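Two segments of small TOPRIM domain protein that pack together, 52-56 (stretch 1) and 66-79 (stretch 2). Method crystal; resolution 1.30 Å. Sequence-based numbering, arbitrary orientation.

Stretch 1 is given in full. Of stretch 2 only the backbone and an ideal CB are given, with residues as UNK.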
# COMPACT_ATOMS: atom_id res chain seq x y z
N ASP A 52 -4.47 -8.17 -7.51
CA ASP A 52 -3.17 -7.58 -7.76
C ASP A 52 -2.82 -6.74 -6.52
O ASP A 52 -3.30 -5.62 -6.36
CB ASP A 52 -3.25 -6.70 -9.03
CG ASP A 52 -1.92 -6.13 -9.45
OD1 ASP A 52 -0.87 -6.67 -9.06
OD2 ASP A 52 -1.91 -5.16 -10.24
N VAL A 53 -1.97 -7.28 -5.65
CA VAL A 53 -1.86 -6.77 -4.29
C VAL A 53 -0.48 -6.16 -4.07
O VAL A 53 0.53 -6.72 -4.51
CB VAL A 53 -2.08 -7.90 -3.26
CG1 VAL A 53 -2.01 -7.37 -1.85
CG2 VAL A 53 -3.40 -8.61 -3.49
N TYR A 54 -0.47 -5.03 -3.36
CA TYR A 54 0.74 -4.26 -3.08
C TYR A 54 0.76 -3.94 -1.60
O TYR A 54 -0.30 -3.69 -1.00
CB TYR A 54 0.73 -2.95 -3.86
CG TYR A 54 0.64 -3.14 -5.36
CD1 TYR A 54 1.78 -3.13 -6.15
CD2 TYR A 54 -0.57 -3.40 -5.98
CE1 TYR A 54 1.70 -3.31 -7.53
CE2 TYR A 54 -0.65 -3.58 -7.35
CZ TYR A 54 0.48 -3.54 -8.10
OH TYR A 54 0.38 -3.71 -9.47
N LEU A 55 1.95 -3.91 -1.03
CA LEU A 55 2.17 -3.44 0.33
C LEU A 55 3.05 -2.19 0.31
O LEU A 55 4.17 -2.22 -0.21
CB LEU A 55 2.87 -4.53 1.16
CG LEU A 55 3.27 -4.10 2.56
CD1 LEU A 55 2.08 -3.86 3.46
CD2 LEU A 55 4.20 -5.13 3.16
N LEU A 56 2.53 -1.11 0.89
CA LEU A 56 3.25 0.16 1.01
C LEU A 56 3.46 0.51 2.48
O LEU A 56 2.52 0.92 3.15
CB LEU A 56 2.46 1.28 0.31
CG LEU A 56 3.05 2.70 0.41
CD1 LEU A 56 4.42 2.80 -0.25
CD2 LEU A 56 2.08 3.74 -0.14
N UNK A 66 6.55 -5.26 9.37
CA UNK A 66 5.39 -5.62 8.58
C UNK A 66 5.81 -6.25 7.26
O UNK A 66 5.28 -7.27 6.86
CB UNK A 66 4.51 -4.39 8.33
N UNK A 67 6.83 -5.69 6.63
CA UNK A 67 7.32 -6.31 5.40
C UNK A 67 7.80 -7.74 5.64
O UNK A 67 7.55 -8.63 4.83
CB UNK A 67 8.45 -5.47 4.80
N UNK A 68 8.51 -7.95 6.74
CA UNK A 68 9.03 -9.27 7.05
C UNK A 68 7.90 -10.27 7.25
O UNK A 68 7.96 -11.40 6.77
CB UNK A 68 9.91 -9.21 8.30
N UNK A 69 6.85 -9.83 7.95
CA UNK A 69 5.68 -10.68 8.15
C UNK A 69 5.06 -11.05 6.81
O UNK A 69 4.66 -12.20 6.58
CB UNK A 69 4.65 -9.98 9.04
N UNK A 70 4.93 -10.06 5.94
CA UNK A 70 4.35 -10.30 4.62
C UNK A 70 5.18 -11.26 3.78
O UNK A 70 4.64 -12.05 3.03
CB UNK A 70 4.19 -8.97 3.87
N UNK A 71 6.50 -11.14 3.84
CA UNK A 71 7.35 -12.02 3.05
C UNK A 71 7.14 -13.48 3.45
O UNK A 71 7.20 -14.39 2.61
CB UNK A 71 8.82 -11.63 3.22
N UNK A 72 6.79 -13.68 4.73
CA UNK A 72 6.56 -15.01 5.30
C UNK A 72 5.12 -15.49 5.06
O UNK A 72 4.90 -16.64 4.68
CB UNK A 72 6.86 -15.00 6.80
N UNK A 73 4.14 -14.62 5.29
CA UNK A 73 2.72 -15.01 5.28
C UNK A 73 1.99 -14.75 3.95
O UNK A 73 0.94 -15.34 3.68
CB UNK A 73 1.99 -14.26 6.40
N UNK A 74 2.47 -13.77 3.20
CA UNK A 74 1.70 -13.26 2.05
C UNK A 74 2.69 -12.89 0.96
O UNK A 74 2.79 -11.73 0.58
CB UNK A 74 0.83 -12.06 2.43
N UNK A 75 3.44 -13.87 0.46
CA UNK A 75 4.51 -13.60 -0.50
C UNK A 75 3.98 -13.05 -1.84
O UNK A 75 4.74 -12.45 -2.60
CB UNK A 75 5.31 -14.88 -0.75
N UNK A 76 2.67 -13.17 -2.06
CA UNK A 76 2.05 -12.75 -3.31
C UNK A 76 2.03 -11.25 -3.42
O UNK A 76 1.93 -10.71 -4.53
CB UNK A 76 0.63 -13.30 -3.42
N UNK A 77 2.06 -10.57 -2.28
CA UNK A 77 1.96 -9.13 -2.24
C UNK A 77 3.25 -8.49 -2.71
O UNK A 77 4.34 -8.83 -2.21
CB UNK A 77 1.61 -8.66 -0.83
N UNK A 78 3.15 -7.57 -3.66
CA UNK A 78 4.31 -6.86 -4.17
C UNK A 78 4.66 -5.67 -3.28
O UNK A 78 3.78 -4.86 -2.93
CB UNK A 78 4.06 -6.39 -5.60
N UNK A 79 5.93 -5.51 -2.95
CA UNK A 79 6.33 -4.43 -2.06
C UNK A 79 6.63 -3.14 -2.80
O UNK A 79 7.40 -3.13 -3.77
CB UNK A 79 7.56 -4.85 -1.25

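Stretch 1 is a strand, and stretch 2 is a helix, a turn and a short strand that pairs with it in parallel. Leu 55 offers an apolar side chain to the helix; Val 53 offers one to positions 74 and 77.

Position 66 is helical, and its CB points toward stretch 1, 5.2 Å from Leu 55 CD2. A medium or large apolar side chain would suit. It is Leu 66, whose CD2 lies 4.1 Å from Leu 55 CD1.

At position 67 the CB points sideways, 4.6 Å from Leu 55 CD2. An apolar residue could cover the leucine, while a long donor, Lys or Arg, could also reach the carbonyl oxygen of Leu 55. The residue is Arg 67. Its CG sits 4.0 Å from Leu 55 CD2, and its NH1 gives a weak hydrogen bond to Leu 55 O at 3.5 Å, near the guanidinium plane.

Positions 68 and 69 have no atom of stretch 1 near their CB, so stretch 1 sets no preference beyond helix formers. They are Arg 68 and Gln 69, and neither touches stretch 1.

Position 70 points toward stretch 1, with its CB 3.9 Å from Leu 55 CD2. Leu, Met or an aromatic would fit. Phe 70 lays one ring face against the leucine: Leu 55 CD2 is 3.7 Å from Phe 70 CG, a CH-pi contact.

Positions 71, 72 and 73 lie out of reach, and many residues would serve. They are Arg 71, Arg 72 and Met 73.

Position 74 is the first to leave helical angles, at phi/psi -145/62. Its CB points toward stretch 1 but has nothing there within 5.5 Å, so a large apolar side chain, such as an aromatic or Met, could bridge the gap. Phe 74 does so: its CZ reaches 3.9 Å from Val 53 CG1.

Positions 75 and 76 are the middle of a type I turn from 74 to 77. With phi -65, 75 suits proline. At 76 the CB points sideways, and a polar residue is plausible. They are Pro 75 and Glu 76. The end of Glu 76 leads away, but a water links Glu 76 O (3.1 Å) to Val 53 N (3.0 Å).

Position 77 has its CB 4.0 Å from Val 53 CG1 and 4.7 Å from Leu 55 CB. A small apolar residue suits this close approach. It is Ala 77, whose methyl packs on Val 53.

Position 78 pairs with Tyr 54. Any residue but proline would serve the backbone: its N donates to Val 53 O (2.9 Å) and its O accepts from Leu 55 N (2.8 Å). The CB lies 4.0 Å from Tyr 54 CD1, so a long or beta-branched side chain could cover the ring. Glu 78 is extended, with OE1 3.3 Å from Tyr 54 CE1.

Position 79 pairs with Leu 55, and its CB shares that leucine's sheet face. An apolar or aromatic residue would suit. It is His 79. Leu 55 CD2 lies over one face of the ring, 3.8 Å from His 79 CE1.

Stretch 2 66-79: LRRQFRRMFPEAEH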
# COMPACT_ATOMS: atom_id res chain seq x y z
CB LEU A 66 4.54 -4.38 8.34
CG LEU A 66 3.17 -4.61 7.72
CD1 LEU A 66 2.31 -5.49 8.63
CD2 LEU A 66 2.48 -3.27 7.50
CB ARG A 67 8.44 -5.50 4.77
CG ARG A 67 7.99 -4.19 4.21
CD ARG A 67 9.05 -3.64 3.30
NE ARG A 67 8.77 -2.25 2.97
CZ ARG A 67 7.88 -1.87 2.06
NH1 ARG A 67 7.22 -2.77 1.35
NH2 ARG A 67 7.69 -0.57 1.83
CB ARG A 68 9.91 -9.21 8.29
CG ARG A 68 10.61 -10.54 8.55
CD ARG A 68 11.60 -10.43 9.68
NE ARG A 68 11.01 -9.75 10.82
CZ ARG A 68 11.69 -9.13 11.77
NH1 ARG A 68 13.02 -9.13 11.75
NH2 ARG A 68 11.05 -8.55 12.76
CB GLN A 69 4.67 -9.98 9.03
CG GLN A 69 3.53 -10.87 9.43
CD GLN A 69 2.46 -10.14 10.18
OE1 GLN A 69 2.36 -8.91 10.11
NE2 GLN A 69 1.63 -10.90 10.89
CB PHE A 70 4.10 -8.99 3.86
CG PHE A 70 2.74 -8.37 4.14
CD1 PHE A 70 2.43 -7.89 5.40
CD2 PHE A 70 1.77 -8.31 3.16
CE1 PHE A 70 1.17 -7.32 5.66
CE2 PHE A 70 0.52 -7.75 3.42
CZ PHE A 70 0.23 -7.26 4.67
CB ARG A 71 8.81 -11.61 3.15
CG ARG A 71 9.14 -10.34 2.38
CD ARG A 71 10.63 -10.25 2.13
NE ARG A 71 11.36 -10.23 3.39
CZ ARG A 71 11.65 -9.13 4.07
NH1 ARG A 71 11.31 -7.95 3.58
NH2 ARG A 71 12.33 -9.21 5.21
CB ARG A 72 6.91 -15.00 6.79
CG ARG A 72 6.60 -16.29 7.55
CD ARG A 72 7.11 -16.25 9.00
NE ARG A 72 6.61 -15.09 9.74
CZ ARG A 72 5.44 -15.04 10.37
NH1 ARG A 72 4.65 -16.11 10.37
NH2 ARG A 72 5.06 -13.94 11.01
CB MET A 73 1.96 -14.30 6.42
CG MET A 73 2.43 -14.65 7.83
SD MET A 73 2.09 -16.36 8.28
CE MET A 73 0.32 -16.47 7.97
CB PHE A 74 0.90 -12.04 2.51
CG PHE A 74 -0.24 -11.64 1.58
CD1 PHE A 74 -0.41 -12.23 0.32
CD2 PHE A 74 -1.12 -10.64 1.96
CE1 PHE A 74 -1.48 -11.81 -0.52
CE2 PHE A 74 -2.14 -10.23 1.13
CZ PHE A 74 -2.33 -10.83 -0.10
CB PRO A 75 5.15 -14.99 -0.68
CG PRO A 75 4.07 -15.96 -0.30
CD PRO A 75 3.38 -15.30 0.84
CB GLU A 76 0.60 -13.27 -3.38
CG GLU A 76 0.48 -14.76 -3.50
CD GLU A 76 0.20 -15.44 -2.18
OE1 GLU A 76 0.69 -14.99 -1.12
OE2 GLU A 76 -0.51 -16.47 -2.19
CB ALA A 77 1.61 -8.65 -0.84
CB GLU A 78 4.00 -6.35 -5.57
CG GLU A 78 5.12 -5.63 -6.27
CD GLU A 78 4.75 -5.24 -7.68
OE1 GLU A 78 3.74 -5.78 -8.19
OE2 GLU A 78 5.45 -4.40 -8.28
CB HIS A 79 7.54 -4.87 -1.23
CG HIS A 79 7.24 -5.97 -0.28
ND1 HIS A 79 7.54 -5.91 1.06
CD2 HIS A 79 6.60 -7.15 -0.46
CE1 HIS A 79 7.15 -7.03 1.65
NE2 HIS A 79 6.52 -7.77 0.76
O HOH W 1 -0.76 -10.01 -5.82
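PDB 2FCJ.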